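Local structure of protection of telomeres protein 1 (Schizosaccharomyces pombe, 4HID) at residues Thr41-Phe46 and Gly102-Ile107. The protein binds single-stranded telomeric DNA, protects the 3' overhang at chromosome ends and regulates telomerase and telomere length. The protein carries 1 engineered substitution. Numbering follows the deposited sequence.
Sequences TENELF and GYLECI. With nucleotides of chain B.
Leu45 CB and Leu104 CB meet at 3.7 Å, beside the one hydrogen bond that joins the two segments. That bond runs from Leu104 N to Leu45 O (3.0 Å); it is nearly straight at the hydrogen, 164°, yet the donor stands above the carbonyl plane instead of on a lone pair. Tyr103 CA makes a C-H...O contact with the same oxygen, which also lies in the plane of the Tyr103 ring, at its edge. Leu104 holds CG trans to its own N (chi1 177°), which brings Leu104 CD2 to the edge of the Phe46 ring, 3.7 Å from Phe46 CE1. Asn43 CB sits over the centre of one face of that ring, 3.2 Å above its plane. Asn43 OD1 accepts from Leu45 N in an Asx turn, on a lone pair, while ND2 donates hydrogen bonds to the carbonyl oxygens of Leu8 and Ile11. Cutting this side chain back to an alanine is likely to leave Leu45 N without its acceptor and both carbonyls without this donor. Beyond Tyr103, N6 of DA5 of chain B approaches Tyr103 CB to 3.4 Å. The loop after strand 33-38 thus meets the start of strand 104-108 in this OB-fold DNA-binding domain through one backbone hydrogen bond and apolar packing, with the polar ends of Asn43 satisfied within the protein, next to a residue that touches the adenine of the bound DNA strand.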
ATOM      1  N   THR A  41      -4.737   7.377  -7.005  1.00 20.84           N
ATOM      2  CA  THR A  41      -5.935   8.092  -6.593  1.00 17.76           C
ATOM      3  C   THR A  41      -5.666   8.703  -5.220  1.00 20.45           C
ATOM      4  O   THR A  41      -4.930   8.135  -4.421  1.00 21.25           O
ATOM      5  CB  THR A  41      -7.170   7.177  -6.510  1.00 19.75           C
ATOM      6  OG1 THR A  41      -7.039   6.280  -5.402  1.00 18.49           O
ATOM      7  CG2 THR A  41      -7.340   6.384  -7.796  1.00 18.93           C
ATOM      8  N   GLU A  42      -6.249   9.869  -4.999  1.00 20.78           N
ATOM      9  CA  GLU A  42      -5.950  10.700  -3.854  1.00 21.96           C
ATOM     10  C   GLU A  42      -6.877  10.434  -2.680  1.00 20.93           C
ATOM     11  O   GLU A  42      -8.084  10.329  -2.844  1.00 23.09           O
ATOM     12  CB  GLU A  42      -6.060  12.160  -4.283  1.00 23.80           C
ATOM     13  CG  GLU A  42      -5.526  13.171  -3.308  1.00 21.97           C
ATOM     14  CD  GLU A  42      -5.713  14.584  -3.811  1.00 26.08           C
ATOM     15  OE1 GLU A  42      -5.224  15.520  -3.156  1.00 21.57           O
ATOM     16  OE2 GLU A  42      -6.353  14.758  -4.867  1.00 29.07           O
ATOM     17  N   ASN A  43      -6.295  10.323  -1.494  1.00 21.83           N
ATOM     18  CA  ASN A  43      -7.067  10.195  -0.268  1.00 21.88           C
ATOM     19  C   ASN A  43      -6.738  11.308   0.717  1.00 22.12           C
ATOM     20  O   ASN A  43      -5.578  11.538   1.044  1.00 20.28           O
ATOM     21  CB  ASN A  43      -6.836   8.827   0.374  1.00 23.90           C
ATOM     22  CG  ASN A  43      -7.852   8.504   1.451  1.00 22.96           C
ATOM     23  OD1 ASN A  43      -8.020   9.254   2.408  1.00 21.70           O
ATOM     24  ND2 ASN A  43      -8.534   7.375   1.300  1.00 20.15           N
ATOM     25  N   GLU A  44      -7.776  11.994   1.184  1.00 20.48           N
ATOM     26  CA  GLU A  44      -7.610  13.169   2.030  1.00 20.87           C
ATOM     27  C   GLU A  44      -6.914  12.850   3.350  1.00 22.55           C
ATOM     28  O   GLU A  44      -6.455  13.752   4.044  1.00 22.43           O
ATOM     29  CB  GLU A  44      -8.966  13.821   2.302  1.00 24.66           C
ATOM     30  CG  GLU A  44      -9.646  14.366   1.062  1.00 37.46           C
ATOM     31  CD  GLU A  44     -10.966  15.044   1.373  1.00 53.68           C
ATOM     32  OE1 GLU A  44     -11.672  14.579   2.292  1.00 61.32           O
ATOM     33  OE2 GLU A  44     -11.299  16.039   0.699  1.00 52.10           O
ATOM     34  N   LEU A  45      -6.841  11.569   3.697  1.00 20.21           N
ATOM     35  CA  LEU A  45      -6.247  11.166   4.969  1.00 21.83           C
ATOM     36  C   LEU A  45      -4.826  10.619   4.821  1.00 20.12           C
ATOM     37  O   LEU A  45      -4.148  10.370   5.813  1.00 21.50           O
ATOM     38  CB  LEU A  45      -7.134  10.143   5.683  1.00 22.38           C
ATOM     39  CG  LEU A  45      -8.531  10.590   6.117  1.00 19.52           C
ATOM     40  CD1 LEU A  45      -9.250   9.449   6.819  1.00 30.41           C
ATOM     41  CD2 LEU A  45      -8.469  11.814   7.011  1.00 22.24           C
ATOM     42  N   PHE A  46      -4.378  10.431   3.586  1.00 17.11           N
ATOM     43  CA  PHE A  46      -3.016   9.972   3.339  1.00 18.64           C
ATOM     44  C   PHE A  46      -2.010  11.057   3.707  1.00 17.21           C
ATOM     45  O   PHE A  46      -2.340  12.238   3.722  1.00 21.42           O
ATOM     46  CB  PHE A  46      -2.832   9.567   1.877  1.00 14.33           C
ATOM     47  CG  PHE A  46      -3.565   8.312   1.493  1.00 18.21           C
ATOM     48  CD1 PHE A  46      -4.234   7.563   2.441  1.00 19.37           C
ATOM     49  CD2 PHE A  46      -3.581   7.885   0.178  1.00 16.57           C
ATOM     50  CE1 PHE A  46      -4.908   6.414   2.086  1.00 18.42           C
ATOM     51  CE2 PHE A  46      -4.252   6.738  -0.181  1.00 19.93           C
ATOM     52  CZ  PHE A  46      -4.916   6.000   0.776  1.00 19.54           C
ATOM     53  N   GLY A 102      -2.980  11.518  12.536  1.00 29.75           N
ATOM     54  CA  GLY A 102      -4.289  11.352  11.933  1.00 29.29           C
ATOM     55  C   GLY A 102      -4.239  10.746  10.543  1.00 25.03           C
ATOM     56  O   GLY A 102      -5.260  10.641   9.871  1.00 25.70           O
ATOM     57  N   TYR A 103      -3.037  10.391  10.100  1.00 23.53           N
ATOM     58  CA  TYR A 103      -2.830   9.871   8.753  1.00 21.71           C
ATOM     59  C   TYR A 103      -3.255   8.421   8.631  1.00 21.93           C
ATOM     60  O   TYR A 103      -2.913   7.592   9.466  1.00 19.16           O
ATOM     61  CB  TYR A 103      -1.367  10.019   8.329  1.00 22.69           C
ATOM     62  CG  TYR A 103      -0.894  11.448   8.326  1.00 21.82           C
ATOM     63  CD1 TYR A 103      -1.466  12.383   7.480  1.00 24.55           C
ATOM     64  CD2 TYR A 103       0.111  11.868   9.180  1.00 28.66           C
ATOM     65  CE1 TYR A 103      -1.041  13.694   7.476  1.00 21.23           C
ATOM     66  CE2 TYR A 103       0.539  13.177   9.182  1.00 28.43           C
ATOM     67  CZ  TYR A 103      -0.040  14.082   8.329  1.00 22.04           C
ATOM     68  OH  TYR A 103       0.384  15.383   8.330  1.00 33.07           O
ATOM     69  N   LEU A 104      -3.959   8.058   7.650  1.00 19.57           N
ATOM     70  CA  LEU A 104      -4.491   6.725   7.415  1.00 19.66           C
ATOM     71  C   LEU A 104      -3.415   5.766   6.925  1.00 20.24           C
ATOM     72  O   LEU A 104      -2.614   6.102   6.059  1.00 20.93           O
ATOM     73  CB  LEU A 104      -5.639   6.783   6.404  1.00 21.28           C
ATOM     74  CG  LEU A 104      -6.285   5.467   5.973  1.00 23.36           C
ATOM     75  CD1 LEU A 104      -6.941   4.775   7.149  1.00 28.05           C
ATOM     76  CD2 LEU A 104      -7.287   5.712   4.871  1.00 25.97           C
ATOM     77  N   GLU A 105      -3.368   4.653   7.413  1.00 18.71           N
ATOM     78  CA  GLU A 105      -2.468   3.615   6.954  1.00 19.97           C
ATOM     79  C   GLU A 105      -3.168   2.272   7.067  1.00 22.09           C
ATOM     80  O   GLU A 105      -4.237   2.171   7.654  1.00 18.83           O
ATOM     81  CB  GLU A 105      -1.163   3.619   7.750  1.00 17.57           C
ATOM     82  CG  GLU A 105      -1.300   3.250   9.214  1.00 19.04           C
ATOM     83  CD  GLU A 105      -0.048   3.572   9.997  1.00 23.50           C
ATOM     84  OE1 GLU A 105       0.949   2.847   9.846  1.00 33.03           O
ATOM     85  OE2 GLU A 105      -0.051   4.557  10.754  1.00 40.76           O
ATOM     86  N   CYS A 106      -2.569   1.244   6.489  1.00 17.61           N
ATOM     87  CA  CYS A 106      -3.149  -0.087   6.572  1.00 19.18           C
ATOM     88  C   CYS A 106      -2.171  -1.049   7.241  1.00 23.36           C
ATOM     89  O   CYS A 106      -0.981  -0.769   7.332  1.00 19.47           O
ATOM     90  CB  CYS A 106      -3.598  -0.591   5.200  1.00 27.80           C
ATOM     91  SG  CYS A 106      -2.285  -1.082   4.099  1.00 37.77           S
ATOM     92  N   ILE A 107      -2.688  -2.168   7.726  1.00 17.85           N
ATOM     93  CA  ILE A 107      -1.897  -3.079   8.532  1.00 21.66           C
ATOM     94  C   ILE A 107      -2.207  -4.536   8.231  1.00 22.77           C
ATOM     95  O   ILE A 107      -3.361  -4.945   8.272  1.00 18.00           O
ATOM     96  CB  ILE A 107      -2.194  -2.858  10.031  1.00 25.25           C
ATOM     97  CG1 ILE A 107      -2.142  -1.368  10.380  1.00 28.23           C
ATOM     98  CG2 ILE A 107      -1.249  -3.675  10.897  1.00 25.75           C
ATOM     99  CD1 ILE A 107      -0.753  -0.782  10.373  1.00 35.91           C
TER
ATOM    100  P    DA B   5      10.122  10.831   8.998  1.00 26.29           P
ATOM    101  OP1  DA B   5      11.421  11.268   8.457  1.00 18.91           O
ATOM    102  OP2  DA B   5       9.328  11.744   9.843  1.00 26.92           O
ATOM    103  O5'  DA B   5       9.194  10.371   7.784  1.00 21.29           O
ATOM    104  C5'  DA B   5       9.560   9.237   7.025  1.00 21.93           C
ATOM    105  C4'  DA B   5       8.996   9.303   5.620  1.00 23.14           C
ATOM    106  O4'  DA B   5       7.649   8.776   5.612  1.00 19.28           O
ATOM    107  C3'  DA B   5       8.920  10.705   5.033  1.00 16.50           C
ATOM    108  O3'  DA B   5       9.304  10.673   3.669  1.00 20.69           O
ATOM    109  C2'  DA B   5       7.461  11.105   5.232  1.00 19.32           C
ATOM    110  C1'  DA B   5       6.730   9.767   5.218  1.00 20.37           C
ATOM    111  N9   DA B   5       5.616   9.692   6.152  1.00 22.37           N
ATOM    112  C8   DA B   5       5.475  10.367   7.326  1.00 18.40           C
ATOM    113  N7   DA B   5       4.369  10.087   7.963  1.00 26.15           N
ATOM    114  C5   DA B   5       3.742   9.160   7.148  1.00 23.71           C
ATOM    115  C6   DA B   5       2.523   8.464   7.255  1.00 21.68           C
ATOM    116  N6   DA B   5       1.680   8.605   8.278  1.00 20.72           N
ATOM    117  N1   DA B   5       2.200   7.614   6.261  1.00 21.31           N
ATOM    118  C2   DA B   5       3.038   7.467   5.234  1.00 22.42           C
ATOM    119  N3   DA B   5       4.206   8.062   5.029  1.00 20.73           N
ATOM    120  C4   DA B   5       4.501   8.905   6.029  1.00 16.46           C
TER